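Local structure of aminopentol aminotransferase (Sphingopyxis macrogoltabida, 6HBS) at residues P64-Y69 against R303-T308; Y264-L269 against A296-T301. The protein catalyses the pyridoxal 5'-phosphate-dependent deamination of aminopentol (hydrolysed fumonisin B1) to its 2-keto derivative, with pyruvate as the preferred amino-group acceptor. One frame throughout, in Å; residues are numbered along the deposited sequence.

Contact 1 of 2, residues P64-Y69 against R303-T308; sequences PNLLGY and RIIRET
A buried aliphatic patch, in which the loop between strand 54-57 and helix 72-82 meets the last turn of helix 292-307, rests on two leucine-isoleucine pairs, Leu-67 with Ile-304 and Leu-66 with Ile-305. CD1 of Leu-67 comes within 3.6 Å of CG2 of Ile-304, and the two side chains run past each other in opposite senses, with CD2 of Leu-67 touching the same methyl more loosely. Beside it, Leu-66 and Ile-305 cross nearly at right angles; their contact is methyl to methyl, 3.9 Å from CD2 of Leu-66 to CD1 of Ile-305. CG of Leu-66 extends anti to its backbone N (chi1 -177°) and that of Leu-67 lies beside its own N (chi1 -65°), and by these routes both leucines send their methyls to the helix. In this class-III aminotransferase the side chain of Leu-66 is about 8 Å from that of Lys-258, the probable attachment point of the cofactor. Tyr-310 of helix 310-332 packs on Leu-66, Leu-67 and Ile-305, and Ile-74 of helix 72-82 on Leu-67 and Ile-304. The backbone N of Leu-67 donates to OD1 of Asn-262. Just past the end of the helix, the hydroxyl of Thr-308 donates back to Ile-304 O (OG1 to O 2.6 Å) from above the carbonyl plane; on the last turn, a salt bridge joins Arg-303 NH1 to Glu-307 OE1 at 3.0 Å.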
loop_
_atom_site.group_PDB
_atom_site.type_symbol
_atom_site.label_atom_id
_atom_site.label_comp_id
_atom_site.label_asym_id
_atom_site.label_seq_id
_atom_site.Cartn_x
_atom_site.Cartn_y
_atom_site.Cartn_z
ATOM N N PRO A 64 2.076 11.720 8.766
ATOM C CA PRO A 64 1.836 12.336 7.461
ATOM C C PRO A 64 1.576 13.851 7.402
ATOM O O PRO A 64 1.911 14.454 6.407
ATOM C CB PRO A 64 0.598 11.587 6.962
ATOM C CG PRO A 64 0.783 10.185 7.548
ATOM C CD PRO A 64 1.354 10.448 8.928
ATOM N N ASN A 65 1.001 14.440 8.446
ATOM C CA ASN A 65 0.693 15.867 8.407
ATOM C C ASN A 65 1.957 16.671 8.759
ATOM O O ASN A 65 2.157 17.049 9.913
ATOM C CB ASN A 65 -0.484 16.238 9.307
ATOM C CG ASN A 65 -0.800 17.721 9.210
ATOM O OD1 ASN A 65 -0.633 18.310 8.129
ATOM N ND2 ASN A 65 -1.258 18.304 10.312
ATOM N N LEU A 66 2.760 16.977 7.737
ATOM C CA LEU A 66 4.007 17.739 7.903
ATOM C C LEU A 66 3.710 19.239 7.839
ATOM O O LEU A 66 4.328 20.009 8.561
ATOM C CB LEU A 66 5.002 17.357 6.806
ATOM C CG LEU A 66 6.385 18.020 6.874
ATOM C CD1 LEU A 66 7.200 17.524 8.078
ATOM C CD2 LEU A 66 7.163 17.766 5.607
ATOM N N LEU A 67 2.811 19.653 6.937
ATOM C CA LEU A 67 2.710 21.083 6.566
ATOM C C LEU A 67 1.338 21.662 6.902
ATOM O O LEU A 67 1.085 22.858 6.638
ATOM C CB LEU A 67 3.002 21.205 5.067
ATOM C CG LEU A 67 4.419 20.823 4.657
ATOM C CD1 LEU A 67 4.613 20.917 3.150
ATOM C CD2 LEU A 67 5.445 21.692 5.374
ATOM N N GLY A 68 0.456 20.841 7.486
ATOM C CA GLY A 68 -0.911 21.239 7.772
ATOM C C GLY A 68 -1.942 20.521 6.932
ATOM O O GLY A 68 -1.775 20.320 5.706
ATOM N N TYR A 69 -3.013 20.109 7.596
ATOM C CA TYR A 69 -4.086 19.450 6.905
ATOM C C TYR A 69 -4.726 20.392 5.886
ATOM O O TYR A 69 -5.100 21.523 6.238
ATOM C CB TYR A 69 -5.150 18.999 7.892
ATOM C CG TYR A 69 -4.767 17.910 8.861
ATOM C CD1 TYR A 69 -4.583 16.596 8.453
ATOM C CD2 TYR A 69 -4.661 18.181 10.218
ATOM C CE1 TYR A 69 -4.339 15.582 9.372
ATOM C CE2 TYR A 69 -4.414 17.185 11.141
ATOM C CZ TYR A 69 -4.257 15.869 10.720
ATOM O OH TYR A 69 -4.019 14.889 11.651
ATOM N N ARG A 303 8.892 20.487 -2.993
ATOM C CA ARG A 303 9.284 21.866 -3.349
ATOM C C ARG A 303 9.233 22.752 -2.089
ATOM O O ARG A 303 10.130 23.544 -1.813
ATOM C CB ARG A 303 8.414 22.438 -4.487
ATOM C CG ARG A 303 8.803 23.854 -4.923
ATOM C CD ARG A 303 7.720 24.659 -5.625
ATOM N NE ARG A 303 6.488 24.868 -4.853
ATOM C CZ ARG A 303 6.341 25.747 -3.877
ATOM N NH1 ARG A 303 7.363 26.490 -3.491
ATOM N NH2 ARG A 303 5.178 25.872 -3.272
ATOM N N ILE A 304 8.150 22.644 -1.336
ATOM C CA ILE A 304 7.986 23.392 -0.132
ATOM C C ILE A 304 9.101 23.056 0.874
ATOM O O ILE A 304 9.605 23.961 1.556
ATOM C CB ILE A 304 6.584 23.181 0.430
ATOM C CG1 ILE A 304 5.542 23.806 -0.505
ATOM C CG2 ILE A 304 6.467 23.715 1.846
ATOM C CD1 ILE A 304 4.148 23.533 -0.124
ATOM N N ILE A 305 9.516 21.784 0.936
ATOM C CA ILE A 305 10.571 21.353 1.846
ATOM C C ILE A 305 11.873 22.057 1.451
ATOM O O ILE A 305 12.600 22.524 2.311
ATOM C CB ILE A 305 10.706 19.813 1.865
ATOM C CG1 ILE A 305 9.541 19.146 2.609
ATOM C CG2 ILE A 305 12.063 19.361 2.369
ATOM C CD1 ILE A 305 9.499 17.619 2.456
ATOM N N ARG A 306 12.157 22.130 0.146
ATOM C CA ARG A 306 13.358 22.751 -0.317
ATOM C C ARG A 306 13.295 24.273 -0.134
ATOM O O ARG A 306 14.316 24.835 0.116
ATOM C CB ARG A 306 13.654 22.512 -1.803
ATOM C CG ARG A 306 13.833 21.065 -2.227
ATOM C CD ARG A 306 14.393 20.946 -3.635
ATOM N NE ARG A 306 13.445 21.459 -4.609
ATOM C CZ ARG A 306 12.366 20.805 -5.040
ATOM N NH1 ARG A 306 11.544 21.388 -5.893
ATOM N NH2 ARG A 306 12.148 19.559 -4.670
ATOM N N GLU A 307 12.129 24.916 -0.306
ATOM C CA GLU A 307 12.072 26.350 -0.588
ATOM C C GLU A 307 11.587 27.198 0.593
ATOM O O GLU A 307 11.616 28.427 0.484
ATOM C CB GLU A 307 11.209 26.656 -1.823
ATOM C CG GLU A 307 11.958 26.317 -3.099
ATOM C CD GLU A 307 11.260 26.528 -4.424
ATOM O OE1 GLU A 307 10.148 27.028 -4.441
ATOM O OE2 GLU A 307 11.839 26.127 -5.419
ATOM N N THR A 308 11.150 26.584 1.688
ATOM C CA THR A 308 10.525 27.297 2.782
ATOM C C THR A 308 11.188 26.882 4.092
ATOM O O THR A 308 11.829 25.821 4.153
ATOM C CB THR A 308 9.013 27.040 2.866
ATOM O OG1 THR A 308 8.827 25.698 3.333
ATOM C CG2 THR A 308 8.274 27.257 1.558
#

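Contact 2 of 2, residues Y264-L269 against A296-T301; sequences YPISAL and AAAIET
The segment leading into strand 267-271 packs on helix 292-307 through Tyr-264 and Ile-266, which meet the methyls of Ala-297 and Ala-298. Strand 267-271 is the antiparallel member of the seven-stranded sheet characteristic of the large domain of PLP-dependent aminotransferases, lying between strands 111-115 and 253-256. Tyr-264 makes the closer approach: CB of Ala-297 stands 3.5 Å from CD1 of the tyrosine and 3.7 Å from its CG, meeting the ring obliquely near its root. The tyrosine ring is carried beside its own backbone N (chi1 -76°), with CG anti to the carbonyl carbon, and CB as well as the ring lies against the alanine. Because alanine ends at CB, the backbones can approach here, with the CA atoms of Tyr-264 and Ala-297 6.7 Å apart. The phenol OH is hydrogen-bonded to OE1 of Glu-75 on helix 72-82; Ala-78 of that helix and Arg-82 of the second subunit also pack on Tyr-264. The second pair is looser, with CG2 of Ile-266 4.4 Å from CB of Ala-298; Leu-98 of helix 94-105 touches both residues. The side chain of Ile-266 is about 10 Å from a bound PLP. The carbonyl O of Ala-297 takes two hydrogen bonds from Thr-301, one turn further along the helix: one from its backbone N at 2.9 Å and one from its hydroxyl OG1 at 2.8 Å, the latter arriving from 40° above the carbonyl plane.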
loop_
_atom_site.group_PDB
_atom_site.type_symbol
_atom_site.label_atom_id
_atom_site.label_comp_id
_atom_site.label_asym_id
_atom_site.label_seq_id
_atom_site.Cartn_x
_atom_site.Cartn_y
_atom_site.Cartn_z
ATOM N N TYR A 264 -1.055 12.438 1.276
ATOM C CA TYR A 264 -1.327 11.572 0.097
ATOM C C TYR A 264 -0.511 10.275 0.215
ATOM O O TYR A 264 0.602 10.273 0.731
ATOM C CB TYR A 264 -1.065 12.356 -1.185
ATOM C CG TYR A 264 -2.162 13.345 -1.506
ATOM C CD1 TYR A 264 -2.178 14.605 -0.941
ATOM C CD2 TYR A 264 -3.225 12.998 -2.328
ATOM C CE1 TYR A 264 -3.199 15.507 -1.189
ATOM C CE2 TYR A 264 -4.239 13.898 -2.618
ATOM C CZ TYR A 264 -4.224 15.159 -2.042
ATOM O OH TYR A 264 -5.241 16.039 -2.295
ATOM N N PRO A 265 -1.063 9.113 -0.219
ATOM C CA PRO A 265 -0.434 7.813 0.029
ATOM C C PRO A 265 0.627 7.516 -1.021
ATOM O O PRO A 265 0.306 7.171 -2.189
ATOM C CB PRO A 265 -1.620 6.853 -0.050
ATOM C CG PRO A 265 -2.526 7.491 -1.097
ATOM C CD PRO A 265 -2.355 8.990 -0.912
ATOM N N ILE A 266 1.886 7.614 -0.586
ATOM C CA ILE A 266 3.018 7.313 -1.405
ATOM C C ILE A 266 4.231 7.124 -0.467
ATOM O O ILE A 266 4.381 7.832 0.539
ATOM C CB ILE A 266 3.278 8.378 -2.483
ATOM C CG1 ILE A 266 4.471 8.008 -3.364
ATOM C CG2 ILE A 266 3.433 9.779 -1.886
ATOM C CD1 ILE A 266 4.554 8.788 -4.649
ATOM N N SER A 267 5.060 6.151 -0.826
ATOM C CA SER A 267 6.309 5.780 -0.092
ATOM C C SER A 267 7.390 5.561 -1.136
ATOM O O SER A 267 7.098 5.514 -2.345
ATOM C CB SER A 267 6.095 4.560 0.805
ATOM O OG SER A 267 5.088 4.811 1.790
ATOM N N ALA A 268 8.651 5.498 -0.705
ATOM C CA ALA A 268 9.751 5.462 -1.635
ATOM C C ALA A 268 10.921 4.676 -1.063
ATOM O O ALA A 268 11.191 4.743 0.143
ATOM C CB ALA A 268 10.232 6.850 -1.972
ATOM N N LEU A 269 11.637 4.029 -1.982
ATOM C CA LEU A 269 12.997 3.523 -1.776
ATOM C C LEU A 269 13.990 4.360 -2.592
ATOM O O LEU A 269 13.890 4.419 -3.816
ATOM C CB LEU A 269 13.044 2.050 -2.175
ATOM C CG LEU A 269 14.403 1.374 -1.926
ATOM C CD1 LEU A 269 14.755 1.458 -0.457
ATOM C CD2 LEU A 269 14.389 -0.082 -2.371
ATOM N N ALA A 296 1.986 14.043 -7.736
ATOM C CA ALA A 296 1.854 15.502 -7.883
ATOM C C ALA A 296 1.919 16.182 -6.507
ATOM O O ALA A 296 2.585 17.238 -6.325
ATOM C CB ALA A 296 0.561 15.834 -8.620
ATOM N N ALA A 297 1.202 15.611 -5.541
ATOM C CA ALA A 297 1.288 16.104 -4.157
ATOM C C ALA A 297 2.728 16.029 -3.614
ATOM O O ALA A 297 3.186 16.949 -2.924
ATOM C CB ALA A 297 0.337 15.354 -3.286
ATOM N N ALA A 298 3.458 14.959 -3.946
ATOM C CA ALA A 298 4.797 14.774 -3.429
ATOM C C ALA A 298 5.719 15.821 -4.058
ATOM O O ALA A 298 6.579 16.377 -3.378
ATOM C CB ALA A 298 5.283 13.359 -3.704
ATOM N N ILE A 299 5.556 16.079 -5.367
ATOM C CA ILE A 299 6.400 17.070 -6.026
ATOM C C ILE A 299 6.229 18.416 -5.311
ATOM O O ILE A 299 7.197 19.134 -5.108
ATOM C CB ILE A 299 6.106 17.144 -7.537
ATOM C CG1 ILE A 299 6.654 15.904 -8.248
ATOM C CG2 ILE A 299 6.637 18.412 -8.166
ATOM C CD1 ILE A 299 6.190 15.787 -9.698
ATOM N N GLU A 300 5.000 18.793 -4.993
ATOM C CA GLU A 300 4.770 20.104 -4.407
ATOM C C GLU A 300 5.238 20.151 -2.937
ATOM O O GLU A 300 5.781 21.140 -2.494
ATOM C CB GLU A 300 3.301 20.451 -4.539
ATOM C CG GLU A 300 2.928 21.818 -4.005
ATOM C CD GLU A 300 3.547 22.998 -4.729
ATOM O OE1 GLU A 300 4.230 22.799 -5.704
ATOM O OE2 GLU A 300 3.355 24.114 -4.265
ATOM N N THR A 301 4.969 19.089 -2.171
ATOM C CA THR A 301 5.495 18.935 -0.813
ATOM C C THR A 301 7.027 19.021 -0.818
ATOM O O THR A 301 7.594 19.788 -0.044
ATOM C CB THR A 301 5.015 17.621 -0.194
ATOM O OG1 THR A 301 3.590 17.578 -0.205
ATOM C CG2 THR A 301 5.538 17.452 1.210
#

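Overall arrangement
From the N terminus, the chain passes through the small sheet that includes strand 54-57 and reaches loop 64-69, the first half of contact 1. It then builds most of the seven-stranded sheet before segment 264-269 starts contact 2. After 26 intervening residues, segment 296-301 of helix 292-307 completes that contact, closing a short loop, and the last turn of the helix completes contact 1 across 233 intervening residues. The short loop lies within the long one. Successive parts of this helix serve both contacts, whose centres are 11 Å apart, joining the sheet to loop 64-69; Leu-67 CD1 also packs on Thr-301 CG2 at 4.1 Å. Pro-64 and Tyr-69, and Tyr-264, Pro-265 and Ser-267, touch the second subunit.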